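PDB 6VJR: vinylacetyl-CoA Delta-isomerase from Nitrosopumilus maritimus SCM1, which probably dehydrates 4-hydroxybutyryl-CoA and isomerises vinylacetyl-CoA, using bound FAD and a [4Fe-4S] cluster. Local coordinates for residues Y46-R51 and N84-K89; L470-A475 and N479-P484; R169-D174 and L259-I264. All coordinates share one frame; numbering follows the deposited sequence.

Interaction 1: residues Y46-R51 and N84-K89; sequences YDLALR and NKMQRK
Leu48 and Met86 meet where two helices of the N-terminal 4-hydroxyphenylacetate 3-hydroxylase-like region come together, helix 36-51 and helix 77-94. The CA atoms of these two residues are the nearest pair of the segments, yet they stand 8.9 Å apart, so the helices touch through side chains alone.

The contact is apolar. Leu48 points at the other helix with CG trans to its backbone N (chi1 177°), and its CD2 methyl reaches between Met86 and Lys89, which lie one helical turn apart. Met86 offers its CG methylene, 4.2 Å from Leu48 CD2. Its sulfur and CE run on past, extended through chi2, and the Met86 side chain comes within about 7 Å of that of Cys101, a ligand of the [4Fe-4S] cluster. A flexible thioether suits such a buried place, as does a branched leucine. Ala56 of helix 53-56 touches both Leu48 and Met86.

The polar groups turn to other partners. Asn84 ND2 donates to Gln87 OE1 at 2.9 Å, the acceptor lying in the amide plane of Asn84, and Arg88 forms salt bridges with Asp301 and Glu334.

Lys89 belongs to both classes: its ammonium end makes a cation-pi contact with Phe495 of the second subunit and the chain bends on its way there, while its CG, trans to the backbone N (chi1 177°), comes 4.1 Å from Leu48 CD2.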
ATOM      1  N   TYR A  46     -16.574  34.908  -0.067  1.00 15.63           N
ATOM      2  CA  TYR A  46     -17.023  36.177  -0.614  1.00 16.04           C
ATOM      3  C   TYR A  46     -15.825  37.009  -1.032  1.00 16.49           C
ATOM      4  O   TYR A  46     -15.871  37.642  -2.071  1.00 18.89           O
ATOM      5  CB  TYR A  46     -17.916  36.905   0.392  1.00 16.75           C
ATOM      6  CG  TYR A  46     -19.291  36.311   0.675  1.00 17.48           C
ATOM      7  CD1 TYR A  46     -19.521  35.366   1.661  1.00 17.03           C
ATOM      8  CD2 TYR A  46     -20.377  36.729  -0.066  1.00 17.94           C
ATOM      9  CE1 TYR A  46     -20.797  34.869   1.905  1.00 16.80           C
ATOM     10  CE2 TYR A  46     -21.654  36.288   0.190  1.00 18.93           C
ATOM     11  CZ  TYR A  46     -21.875  35.337   1.173  1.00 17.93           C
ATOM     12  OH  TYR A  46     -23.158  34.931   1.390  1.00 19.72           O
ATOM     13  N   ASP A  47     -14.807  37.087  -0.178  1.00 17.84           N
ATOM     14  CA  ASP A  47     -13.637  37.909  -0.469  1.00 20.03           C
ATOM     15  C   ASP A  47     -12.922  37.436  -1.739  1.00 19.27           C
ATOM     16  O   ASP A  47     -12.431  38.227  -2.523  1.00 18.91           O
ATOM     17  CB  ASP A  47     -12.759  38.041   0.769  1.00 20.22           C
ATOM     18  CG  ASP A  47     -13.382  38.835   1.923  1.00 21.55           C
ATOM     19  OD1 ASP A  47     -14.250  39.746   1.661  1.00 23.22           O
ATOM     20  OD2 ASP A  47     -12.957  38.589   3.085  1.00 25.44           O
ATOM     21  N   LEU A  48     -12.802  36.123  -1.932  1.00 17.98           N
ATOM     22  CA  LEU A  48     -12.160  35.616  -3.131  1.00 17.40           C
ATOM     23  C   LEU A  48     -12.902  36.060  -4.395  1.00 18.36           C
ATOM     24  O   LEU A  48     -12.266  36.416  -5.379  1.00 19.59           O
ATOM     25  CB  LEU A  48     -12.015  34.104  -3.056  1.00 17.27           C
ATOM     26  CG  LEU A  48     -11.416  33.449  -4.299  1.00 17.96           C
ATOM     27  CD1 LEU A  48      -9.988  33.952  -4.393  1.00 18.47           C
ATOM     28  CD2 LEU A  48     -11.470  31.942  -4.295  1.00 18.75           C
ATOM     29  N   ALA A  49     -14.238  36.079  -4.355  1.00 19.12           N
ATOM     30  CA  ALA A  49     -15.013  36.532  -5.505  1.00 20.10           C
ATOM     31  C   ALA A  49     -14.736  37.999  -5.843  1.00 23.21           C
ATOM     32  O   ALA A  49     -14.851  38.365  -7.005  1.00 25.50           O
ATOM     33  CB  ALA A  49     -16.480  36.252  -5.265  1.00 21.48           C
ATOM     34  N   LEU A  50     -14.376  38.831  -4.844  1.00 21.81           N
ATOM     35  CA  LEU A  50     -13.994  40.218  -5.090  1.00 24.74           C
ATOM     36  C   LEU A  50     -12.582  40.312  -5.650  1.00 23.97           C
ATOM     37  O   LEU A  50     -12.315  41.145  -6.502  1.00 29.92           O
ATOM     38  CB  LEU A  50     -14.116  41.005  -3.785  1.00 25.86           C
ATOM     39  CG  LEU A  50     -15.552  41.281  -3.323  1.00 29.05           C
ATOM     40  CD1 LEU A  50     -15.494  41.996  -2.001  1.00 31.27           C
ATOM     41  CD2 LEU A  50     -16.339  42.096  -4.346  1.00 33.14           C
ATOM     42  N   ARG A  51     -11.652  39.516  -5.112  1.00 22.12           N
ATOM     43  CA  ARG A  51     -10.260  39.584  -5.537  1.00 23.08           C
ATOM     44  C   ARG A  51     -10.012  38.921  -6.887  1.00 22.78           C
ATOM     45  O   ARG A  51      -9.134  39.353  -7.613  1.00 25.82           O
ATOM     46  CB  ARG A  51      -9.381  38.896  -4.502  1.00 24.35           C
ATOM     47  CG  ARG A  51      -9.338  39.727  -3.236  1.00 29.35           C
ATOM     48  CD  ARG A  51      -8.152  39.336  -2.365  1.00 30.70           C
ATOM     49  NE  ARG A  51      -7.987  37.897  -2.203  1.00 26.67           N
ATOM     50  CZ  ARG A  51      -8.623  37.096  -1.347  1.00 25.38           C
ATOM     51  NH1 ARG A  51      -8.472  35.797  -1.516  1.00 25.06           N
ATOM     52  NH2 ARG A  51      -9.350  37.538  -0.317  1.00 26.86           N
ATOM     53  N   ASN A  84     -13.882  23.265  -9.393  1.00 13.23           N
ATOM     54  CA  ASN A  84     -12.698  22.580  -8.842  1.00 12.61           C
ATOM     55  C   ASN A  84     -11.503  23.518  -8.664  1.00 13.56           C
ATOM     56  O   ASN A  84     -10.829  23.494  -7.653  1.00 13.77           O
ATOM     57  CB  ASN A  84     -12.306  21.386  -9.697  1.00 13.75           C
ATOM     58  CG  ASN A  84     -13.216  20.185  -9.671  1.00 12.75           C
ATOM     59  OD1 ASN A  84     -13.168  19.383 -10.608  1.00 15.72           O
ATOM     60  ND2 ASN A  84     -13.988  19.987  -8.610  1.00 14.81           N
ATOM     61  N   LYS A  85     -11.268  24.405  -9.628  1.00 13.22           N
ATOM     62  CA  LYS A  85     -10.174  25.376  -9.523  1.00 12.15           C
ATOM     63  C   LYS A  85     -10.382  26.282  -8.300  1.00 12.82           C
ATOM     64  O   LYS A  85      -9.461  26.528  -7.521  1.00 14.63           O
ATOM     65  CB  LYS A  85     -10.079  26.169 -10.804  1.00 13.80           C
ATOM     66  CG  LYS A  85      -9.667  25.374 -12.015  1.00 15.10           C
ATOM     67  CD  LYS A  85      -9.549  26.187 -13.270  1.00 16.66           C
ATOM     68  CE  LYS A  85      -8.837  25.454 -14.339  1.00 19.72           C
ATOM     69  NZ  LYS A  85      -8.838  26.205 -15.573  1.00 21.92           N
ATOM     70  N   MET A  86     -11.617  26.780  -8.126  1.00 14.13           N
ATOM     71  CA  MET A  86     -12.013  27.579  -6.977  1.00 12.62           C
ATOM     72  C   MET A  86     -11.811  26.821  -5.667  1.00 13.07           C
ATOM     73  O   MET A  86     -11.303  27.382  -4.693  1.00 13.36           O
ATOM     74  CB  MET A  86     -13.439  28.123  -7.189  1.00 14.14           C
ATOM     75  CG  MET A  86     -13.912  28.941  -5.983  1.00 15.04           C
ATOM     76  SD  MET A  86     -15.593  29.539  -6.174  1.00 17.53           S
ATOM     77  CE  MET A  86     -16.566  28.044  -6.040  1.00 18.32           C
ATOM     78  N   GLN A  87     -12.314  25.588  -5.626  1.00 12.55           N
ATOM     79  CA  GLN A  87     -12.175  24.723  -4.451  1.00 12.44           C
ATOM     80  C   GLN A  87     -10.716  24.573  -4.001  1.00 11.64           C
ATOM     81  O   GLN A  87     -10.410  24.691  -2.804  1.00 13.50           O
ATOM     82  CB  GLN A  87     -12.836  23.392  -4.718  1.00 13.49           C
ATOM     83  CG  GLN A  87     -14.357  23.458  -4.722  1.00 14.85           C
ATOM     84  CD  GLN A  87     -15.018  22.301  -5.435  1.00 15.20           C
ATOM     85  OE1 GLN A  87     -14.382  21.577  -6.210  1.00 16.54           O
ATOM     86  NE2 GLN A  87     -16.308  22.108  -5.162  1.00 16.65           N
ATOM     87  N   ARG A  88      -9.820  24.273  -4.944  1.00 11.85           N
ATOM     88  CA  ARG A  88      -8.415  24.072  -4.578  1.00 11.88           C
ATOM     89  C   ARG A  88      -7.830  25.399  -4.070  1.00 12.15           C
ATOM     90  O   ARG A  88      -7.089  25.468  -3.090  1.00 12.80           O
ATOM     91  CB  ARG A  88      -7.587  23.482  -5.719  1.00 12.84           C
ATOM     92  CG  ARG A  88      -6.162  23.171  -5.279  1.00 12.89           C
ATOM     93  CD  ARG A  88      -5.403  22.473  -6.344  1.00 13.15           C
ATOM     94  NE  ARG A  88      -4.078  22.080  -5.836  1.00 14.80           N
ATOM     95  CZ  ARG A  88      -3.301  21.217  -6.435  1.00 13.98           C
ATOM     96  NH1 ARG A  88      -3.642  20.684  -7.598  1.00 14.30           N
ATOM     97  NH2 ARG A  88      -2.192  20.836  -5.876  1.00 13.46           N
ATOM     98  N   LYS A  89      -8.182  26.499  -4.744  1.00 12.68           N
ATOM     99  CA  LYS A  89      -7.702  27.799  -4.294  1.00 13.91           C
ATOM    100  C   LYS A  89      -8.165  28.126  -2.867  1.00 11.93           C
ATOM    101  O   LYS A  89      -7.386  28.622  -2.060  1.00 13.61           O
ATOM    102  CB  LYS A  89      -8.149  28.885  -5.283  1.00 15.25           C
ATOM    103  CG  LYS A  89      -7.792  30.284  -4.928  1.00 19.21           C
ATOM    104  CD  LYS A  89      -6.324  30.476  -4.771  1.00 23.48           C
ATOM    105  CE  LYS A  89      -5.586  30.380  -5.988  1.00 29.43           C
ATOM    106  NZ  LYS A  89      -4.515  31.389  -5.861  1.00 38.77           N
TER

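Interaction 2: residues L470-A475 and N479-P484; sequences LAKNLA and NDVEEP
Lys472 sends an extended side chain from helix 464-475 to Asp480 and Val481 in the following loop, and most of the contact rests on what its ammonium group finds there. NZ has three partners. It forms a salt bridge with Asp480 OD1 at 3.1 Å, although as a hydrogen bond this is weak. A second weak bond runs to the backbone carbonyl Asp480 O at 3.2 Å. The third partner is a water, which accepts from NZ at 2.7 Å and also from the backbone Glu482 N at 2.9 Å, so that one molecule satisfies two donors. Lysine suits this position because a long chain, extended beyond CG, carries the charge from the helix across to the loop.

Asp480 folds its carboxylate back over its own backbone (chi1 69°), which brings OD1 and the carbonyl O to the same ammonium. The two side chains meet at about a right angle. OD2 bonds to Tyr313 OH of the second subunit, so the carboxylate is held at both oxygens. The aliphatic part of Lys472 is used too: its CD lies 4.2 Å from Val481 CG2, the two chains passing in opposite directions.

Glu482 O accepts from Asn469 ND2, a further tie between loop and helix. The whole is a helix followed by a chain reversal, with the returning loop tied to the helix it has left by a lysine salt bridge, a bridging water and Asn469, at a subunit interface.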
ATOM      1  N   LEU A 470     -14.400  -8.472 -24.127  1.00 11.88           N
ATOM      2  CA  LEU A 470     -13.077  -8.096 -24.620  1.00 12.46           C
ATOM      3  C   LEU A 470     -12.096  -9.249 -24.444  1.00 12.06           C
ATOM      4  O   LEU A 470     -11.278  -9.494 -25.330  1.00 13.37           O
ATOM      5  CB  LEU A 470     -12.520  -6.887 -23.882  1.00 13.81           C
ATOM      6  CG  LEU A 470     -13.281  -5.567 -24.018  1.00 14.04           C
ATOM      7  CD1 LEU A 470     -12.589  -4.559 -23.108  1.00 15.24           C
ATOM      8  CD2 LEU A 470     -13.388  -5.057 -25.410  1.00 16.14           C
ATOM      9  N   ALA A 471     -12.125  -9.835 -23.254  1.00 11.84           N
ATOM     10  CA  ALA A 471     -11.173 -10.892 -22.906  1.00 12.63           C
ATOM     11  C   ALA A 471     -11.444 -12.159 -23.728  1.00 12.67           C
ATOM     12  O   ALA A 471     -10.514 -12.752 -24.296  1.00 13.99           O
ATOM     13  CB  ALA A 471     -11.206 -11.148 -21.433  1.00 12.91           C
ATOM     14  N   LYS A 472     -12.719 -12.537 -23.837  1.00 12.07           N
ATOM     15  CA  LYS A 472     -13.119 -13.681 -24.649  1.00 13.76           C
ATOM     16  C   LYS A 472     -12.648 -13.540 -26.093  1.00 13.92           C
ATOM     17  O   LYS A 472     -12.086 -14.468 -26.657  1.00 16.17           O
ATOM     18  CB  LYS A 472     -14.619 -13.964 -24.566  1.00 14.97           C
ATOM     19  CG  LYS A 472     -15.045 -14.527 -23.235  1.00 14.85           C
ATOM     20  CD  LYS A 472     -16.540 -14.779 -23.145  1.00 17.05           C
ATOM     21  CE  LYS A 472     -16.972 -15.271 -21.830  1.00 17.29           C
ATOM     22  NZ  LYS A 472     -18.413 -15.567 -21.865  1.00 19.29           N
ATOM     23  N   ASN A 473     -12.818 -12.350 -26.666  1.00 14.41           N
ATOM     24  CA  ASN A 473     -12.344 -12.080 -28.020  1.00 15.07           C
ATOM     25  C   ASN A 473     -10.848 -12.405 -28.142  1.00 14.47           C
ATOM     26  O   ASN A 473     -10.435 -13.092 -29.073  1.00 16.73           O
ATOM     27  CB  ASN A 473     -12.626 -10.626 -28.372  1.00 16.89           C
ATOM     28  CG  ASN A 473     -11.977 -10.152 -29.654  1.00 22.83           C
ATOM     29  OD1 ASN A 473     -11.203  -9.170 -29.664  1.00 26.82           O
ATOM     30  ND2 ASN A 473     -12.362 -10.772 -30.753  1.00 22.22           N
ATOM     31  N   LEU A 474     -10.030 -11.892 -27.209  1.00 13.33           N
ATOM     32  CA  LEU A 474      -8.593 -12.054 -27.319  1.00 13.92           C
ATOM     33  C   LEU A 474      -8.167 -13.491 -27.058  1.00 14.44           C
ATOM     34  O   LEU A 474      -7.166 -13.892 -27.602  1.00 14.55           O
ATOM     35  CB  LEU A 474      -7.869 -11.037 -26.469  1.00 13.68           C
ATOM     36  CG  LEU A 474      -8.064  -9.618 -26.987  1.00 13.52           C
ATOM     37  CD1 LEU A 474      -7.611  -8.550 -26.048  1.00 15.68           C
ATOM     38  CD2 LEU A 474      -7.380  -9.412 -28.304  1.00 14.51           C
ATOM     39  N   ALA A 475      -8.916 -14.227 -26.237  1.00 13.70           N
ATOM     40  CA  ALA A 475      -8.580 -15.604 -25.874  1.00 13.00           C
ATOM     41  C   ALA A 475      -9.028 -16.619 -26.934  1.00 13.83           C
ATOM     42  O   ALA A 475      -8.786 -17.814 -26.792  1.00 15.24           O
ATOM     43  CB  ALA A 475      -9.221 -15.933 -24.558  1.00 13.18           C
ATOM     44  N   ASN A 479     -18.017 -19.275 -28.315  1.00 20.42           N
ATOM     45  CA  ASN A 479     -19.277 -19.997 -28.294  1.00 22.38           C
ATOM     46  C   ASN A 479     -20.157 -19.738 -27.071  1.00 22.63           C
ATOM     47  O   ASN A 479     -21.183 -20.403 -26.956  1.00 26.69           O
ATOM     48  CB  ASN A 479     -19.063 -21.492 -28.496  1.00 23.49           C
ATOM     49  CG  ASN A 479     -18.425 -22.191 -27.325  1.00 24.08           C
ATOM     50  OD1 ASN A 479     -18.227 -21.595 -26.272  1.00 24.91           O
ATOM     51  ND2 ASN A 479     -18.090 -23.458 -27.504  1.00 27.11           N
ATOM     52  N   ASP A 480     -19.775 -18.854 -26.145  1.00 24.18           N
ATOM     53  CA  ASP A 480     -20.592 -18.589 -24.965  1.00 24.24           C
ATOM     54  C   ASP A 480     -20.654 -17.093 -24.663  1.00 25.65           C
ATOM     55  O   ASP A 480     -20.926 -16.686 -23.525  1.00 28.25           O
ATOM     56  CB  ASP A 480     -20.090 -19.337 -23.743  1.00 25.51           C
ATOM     57  CG  ASP A 480     -18.753 -18.830 -23.229  1.00 25.16           C
ATOM     58  OD1 ASP A 480     -18.217 -17.904 -23.842  1.00 24.94           O
ATOM     59  OD2 ASP A 480     -18.256 -19.376 -22.237  1.00 27.03           O
ATOM     60  N   VAL A 481     -20.444 -16.281 -25.690  1.00 25.08           N
ATOM     61  CA  VAL A 481     -20.478 -14.842 -25.536  1.00 24.58           C
ATOM     62  C   VAL A 481     -21.918 -14.392 -25.304  1.00 24.23           C
ATOM     63  O   VAL A 481     -22.788 -14.703 -26.102  1.00 26.33           O
ATOM     64  CB  VAL A 481     -19.827 -14.178 -26.753  1.00 26.38           C
ATOM     65  CG1 VAL A 481     -19.938 -12.649 -26.715  1.00 29.23           C
ATOM     66  CG2 VAL A 481     -18.378 -14.625 -26.917  1.00 25.97           C
ATOM     67  N   GLU A 482     -22.133 -13.617 -24.229  1.00 24.44           N
ATOM     68  CA  GLU A 482     -23.449 -13.088 -23.874  1.00 27.56           C
ATOM     69  C   GLU A 482     -23.472 -11.562 -24.032  1.00 24.39           C
ATOM     70  O   GLU A 482     -22.480 -10.882 -23.766  1.00 24.73           O
ATOM     71  CB  GLU A 482     -23.787 -13.424 -22.423  1.00 32.43           C
ATOM     72  CG  GLU A 482     -23.696 -14.920 -22.124  1.00 38.10           C
ATOM     73  CD  GLU A 482     -24.892 -15.521 -21.400  1.00 46.92           C
ATOM     74  OE1 GLU A 482     -26.044 -15.288 -21.831  1.00 57.51           O
ATOM     75  OE2 GLU A 482     -24.669 -16.275 -20.439  1.00 58.27           O
ATOM     76  N   GLU A 483     -24.605 -11.020 -24.500  1.00 23.03           N
ATOM     77  CA  GLU A 483     -24.827  -9.576 -24.521  1.00 25.46           C
ATOM     78  C   GLU A 483     -24.816  -9.055 -23.082  1.00 24.10           C
ATOM     79  O   GLU A 483     -25.489  -9.610 -22.210  1.00 25.29           O
ATOM     80  CB  GLU A 483     -26.152  -9.263 -25.222  1.00 30.59           C
ATOM     81  CG  GLU A 483     -26.361  -7.783 -25.519  1.00 38.62           C
ATOM     82  CD  GLU A 483     -27.763  -7.484 -26.047  1.00 44.83           C
ATOM     83  OE1 GLU A 483     -27.955  -6.349 -26.494  1.00 51.58           O
ATOM     84  OE2 GLU A 483     -28.669  -8.357 -26.035  1.00 56.79           O
ATOM     85  N   PRO A 484     -24.047  -7.991 -22.762  1.00 22.44           N
ATOM     86  CA  PRO A 484     -24.073  -7.436 -21.420  1.00 23.22           C
ATOM     87  C   PRO A 484     -25.441  -6.892 -21.040  1.00 24.03           C
ATOM     88  O   PRO A 484     -26.134  -6.306 -21.874  1.00 27.75           O
ATOM     89  CB  PRO A 484     -23.007  -6.347 -21.459  1.00 21.61           C
ATOM     90  CG  PRO A 484     -22.116  -6.750 -22.622  1.00 23.43           C
ATOM     91  CD  PRO A 484     -23.045  -7.346 -23.615  1.00 22.55           C
TER
HETATM   92  O   HOH W   1     -19.899 -13.342 -22.331  1.00 21.21           O

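Interaction 3: residues R169-D174 and L259-I264; sequences RIVDTD and LDRVFI
Val171 and Arg261 cross at about a right angle, the CG2 methyl of the valine lying 4.1 Å from Arg261 CG. Only the aliphatic root of the arginine is used here. Its guanidinium turns back to the neighbouring Asp260 and grips it side-on, NE to OD1 at 2.9 Å and NH1 to OD2 at 3.0 Å, both oxygens lying out of the guanidinium plane. A valine suits the place, since its other methyl, CG1, sits over the centre of the Arg169 guanidinium face.

Strands 169-173 and 262-265 both pair antiparallel with strand 177-188 in a mixed beta-sheet, and each is irregular at this level. Val171 and Asp172 form a classic bulge opposite Tyr179; Arg261 and Val262 form a G1 bulge opposite Val180, Arg261 having positive phi (55°).

Farther along, Asp174 also stands at about a right angle to Phe263. Its OD1 lies near the ring plane at the edge, a long 4.1 Å from CE1, where the slightly positive ring hydrogens suit a carboxylate; the two planes are 57° apart. This ring contact is minor beside the hydrogen bonds of Asp174: OD1 accepts from Lys176 N, and OD2 bonds to the hydroxyl of Tyr179, whose ring also meets that of Phe263.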
ATOM      1  N   ARG A 169     -39.166  13.315   7.940  1.00 16.14           N
ATOM      2  CA  ARG A 169     -40.425  12.995   7.281  1.00 16.87           C
ATOM      3  C   ARG A 169     -41.458  14.118   7.399  1.00 18.22           C
ATOM      4  O   ARG A 169     -41.395  14.977   8.273  1.00 18.03           O
ATOM      5  CB  ARG A 169     -41.025  11.731   7.894  1.00 18.74           C
ATOM      6  CG  ARG A 169     -41.362  11.918   9.370  1.00 19.40           C
ATOM      7  CD  ARG A 169     -41.743  10.605  10.018  1.00 23.22           C
ATOM      8  NE  ARG A 169     -42.044  10.717  11.453  1.00 22.90           N
ATOM      9  CZ  ARG A 169     -43.251  10.596  11.987  1.00 24.68           C
ATOM     10  NH1 ARG A 169     -44.204  10.099  11.266  1.00 30.10           N
ATOM     11  NH2 ARG A 169     -43.475  10.837  13.264  1.00 26.82           N
ATOM     12  N   ILE A 170     -42.426  14.066   6.491  1.00 18.33           N
ATOM     13  CA  ILE A 170     -43.618  14.895   6.592  1.00 18.77           C
ATOM     14  C   ILE A 170     -44.523  14.311   7.675  1.00 20.41           C
ATOM     15  O   ILE A 170     -44.885  13.139   7.621  1.00 20.76           O
ATOM     16  CB  ILE A 170     -44.351  14.901   5.252  1.00 22.00           C
ATOM     17  CG1 ILE A 170     -43.449  15.411   4.118  1.00 26.99           C
ATOM     18  CG2 ILE A 170     -45.643  15.705   5.330  1.00 23.55           C
ATOM     19  CD1 ILE A 170     -43.954  15.069   2.732  1.00 29.34           C
ATOM     20  N   VAL A 171     -44.928  15.142   8.630  1.00 20.18           N
ATOM     21  CA  VAL A 171     -45.838  14.727   9.689  1.00 19.57           C
ATOM     22  C   VAL A 171     -47.231  15.331   9.543  1.00 22.28           C
ATOM     23  O   VAL A 171     -48.163  14.833  10.178  1.00 25.26           O
ATOM     24  CB  VAL A 171     -45.252  15.015  11.077  1.00 21.15           C
ATOM     25  CG1 VAL A 171     -44.004  14.185  11.349  1.00 20.70           C
ATOM     26  CG2 VAL A 171     -44.948  16.470  11.332  1.00 21.79           C
ATOM     27  N   ASP A 172     -47.381  16.435   8.786  1.00 22.18           N
ATOM     28  CA  ASP A 172     -48.701  16.987   8.541  1.00 24.55           C
ATOM     29  C   ASP A 172     -48.624  17.893   7.328  1.00 25.06           C
ATOM     30  O   ASP A 172     -47.536  18.237   6.881  1.00 23.83           O
ATOM     31  CB  ASP A 172     -49.187  17.818   9.715  1.00 28.91           C
ATOM     32  CG  ASP A 172     -50.694  17.996   9.826  1.00 35.30           C
ATOM     33  OD1 ASP A 172     -51.453  17.528   8.933  1.00 38.33           O
ATOM     34  OD2 ASP A 172     -51.109  18.586  10.828  1.00 45.64           O
ATOM     35  N   THR A 173     -49.791  18.220   6.769  0.74 25.69           N
ATOM     36  CA  THR A 173     -49.872  19.171   5.681  0.74 28.52           C
ATOM     37  C   THR A 173     -51.106  20.036   5.924  0.74 29.63           C
ATOM     38  O   THR A 173     -51.998  19.668   6.695  0.74 28.81           O
ATOM     39  CB  THR A 173     -49.928  18.476   4.316  0.74 29.89           C
ATOM     40  OG1 THR A 173     -51.248  17.964   4.170  0.74 36.61           O
ATOM     41  CG2 THR A 173     -48.937  17.337   4.124  0.74 30.54           C
ATOM     42  N   ASP A 174     -51.098  21.220   5.312  1.00 30.63           N
ATOM     43  CA  ASP A 174     -52.286  22.061   5.227  1.00 31.98           C
ATOM     44  C   ASP A 174     -52.289  22.768   3.875  1.00 31.28           C
ATOM     45  O   ASP A 174     -51.540  22.441   2.969  1.00 31.96           O
ATOM     46  CB  ASP A 174     -52.376  22.986   6.431  1.00 32.51           C
ATOM     47  CG  ASP A 174     -51.322  24.081   6.507  1.00 34.09           C
ATOM     48  OD1 ASP A 174     -50.655  24.329   5.481  1.00 34.28           O
ATOM     49  OD2 ASP A 174     -51.174  24.668   7.609  1.00 36.26           O
ATOM     50  N   LEU A 259     -35.476  18.986  13.871  1.00 13.40           N
ATOM     51  CA  LEU A 259     -36.679  19.573  13.293  1.00 15.07           C
ATOM     52  C   LEU A 259     -37.920  19.081  14.031  1.00 15.63           C
ATOM     53  O   LEU A 259     -38.162  17.861  14.099  1.00 17.23           O
ATOM     54  CB  LEU A 259     -36.758  19.139  11.830  1.00 16.87           C
ATOM     55  CG  LEU A 259     -35.491  19.364  10.995  1.00 19.48           C
ATOM     56  CD1 LEU A 259     -35.466  18.534   9.723  1.00 23.26           C
ATOM     57  CD2 LEU A 259     -35.333  20.804  10.664  1.00 19.65           C
ATOM     58  N   ASP A 260     -38.680  20.012  14.615  1.00 17.11           N
ATOM     59  CA  ASP A 260     -39.933  19.723  15.313  1.00 17.53           C
ATOM     60  C   ASP A 260     -41.061  20.481  14.619  1.00 18.00           C
ATOM     61  O   ASP A 260     -41.316  21.654  14.875  1.00 20.33           O
ATOM     62  CB  ASP A 260     -39.848  20.075  16.782  1.00 22.43           C
ATOM     63  CG  ASP A 260     -41.088  19.720  17.575  1.00 25.80           C
ATOM     64  OD1 ASP A 260     -41.935  18.984  17.039  1.00 26.40           O
ATOM     65  OD2 ASP A 260     -41.214  20.212  18.713  1.00 34.80           O
ATOM     66  N   ARG A 261     -41.725  19.765  13.712  1.00 19.44           N
ATOM     67  CA  ARG A 261     -42.914  20.273  13.050  1.00 19.85           C
ATOM     68  C   ARG A 261     -42.594  21.617  12.402  1.00 19.80           C
ATOM     69  O   ARG A 261     -43.370  22.586  12.517  1.00 20.50           O
ATOM     70  CB  ARG A 261     -44.133  20.363  13.971  1.00 23.26           C
ATOM     71  CG  ARG A 261     -44.612  19.024  14.502  1.00 25.18           C
ATOM     72  CD  ARG A 261     -45.587  19.196  15.661  1.00 29.30           C
ATOM     73  NE  ARG A 261     -44.757  19.703  16.774  1.00 35.07           N
ATOM     74  CZ  ARG A 261     -45.116  20.027  18.007  1.00 41.19           C
ATOM     75  NH1 ARG A 261     -44.205  20.542  18.813  1.00 45.31           N
ATOM     76  NH2 ARG A 261     -46.367  19.867  18.431  1.00 45.23           N
ATOM     77  N   VAL A 262     -41.465  21.625  11.673  1.00 17.82           N
ATOM     78  CA  VAL A 262     -41.045  22.805  10.961  1.00 19.50           C
ATOM     79  C   VAL A 262     -41.913  22.974   9.718  1.00 18.54           C
ATOM     80  O   VAL A 262     -42.091  22.043   8.943  1.00 20.68           O
ATOM     81  CB  VAL A 262     -39.543  22.686  10.619  1.00 19.67           C
ATOM     82  CG1 VAL A 262     -39.037  23.855   9.787  1.00 20.06           C
ATOM     83  CG2 VAL A 262     -38.692  22.591  11.849  1.00 19.41           C
ATOM     84  N   PHE A 263     -42.394  24.192   9.496  1.00 19.58           N
ATOM     85  CA  PHE A 263     -43.246  24.504   8.368  1.00 21.06           C
ATOM     86  C   PHE A 263     -42.428  24.876   7.146  1.00 20.38           C
ATOM     87  O   PHE A 263     -41.490  25.671   7.236  1.00 23.61           O
ATOM     88  CB  PHE A 263     -44.137  25.681   8.732  1.00 22.47           C
ATOM     89  CG  PHE A 263     -45.008  26.128   7.576  1.00 23.55           C
ATOM     90  CD1 PHE A 263     -46.069  25.331   7.151  1.00 24.25           C
ATOM     91  CD2 PHE A 263     -44.784  27.337   6.931  1.00 25.33           C
ATOM     92  CE1 PHE A 263     -46.891  25.739   6.097  1.00 24.88           C
ATOM     93  CE2 PHE A 263     -45.609  27.732   5.882  1.00 26.07           C
ATOM     94  CZ  PHE A 263     -46.652  26.936   5.473  1.00 25.36           C
ATOM     95  N   ILE A 264     -42.823  24.296   6.015  1.00 19.47           N
ATOM     96  CA  ILE A 264     -42.247  24.624   4.722  1.00 20.35           C
ATOM     97  C   ILE A 264     -43.385  24.981   3.787  1.00 19.67           C
ATOM     98  O   ILE A 264     -44.193  24.110   3.474  1.00 20.86           O
ATOM     99  CB  ILE A 264     -41.412  23.480   4.126  1.00 21.26           C
ATOM    100  CG1 ILE A 264     -40.475  22.884   5.173  1.00 20.96           C
ATOM    101  CG2 ILE A 264     -40.676  23.972   2.884  1.00 21.77           C
ATOM    102  CD1 ILE A 264     -39.606  21.751   4.675  1.00 22.23           C
TER

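In the fold
Along the chain the three contacts do not enclose one another: interaction 1 closes before interaction 3 opens, and interaction 3 closes before interaction 2 opens. Interactions 1 and 3 share the N-terminal family region, the first joining helices 36-51 and 77-94 about 15 Å from the chain centre, the other on the sheet around strand 177-188, with 37 Å between their centres. Interaction 2 lies toward the C-terminal end, its centre 49 Å from that of interaction 1 and 54 Å from that of interaction 3. Despite that distance, interactions 1 and 2 both touch the second subunit of the tetramer, so subunit contacts reach from near the cluster to the C-terminal projection.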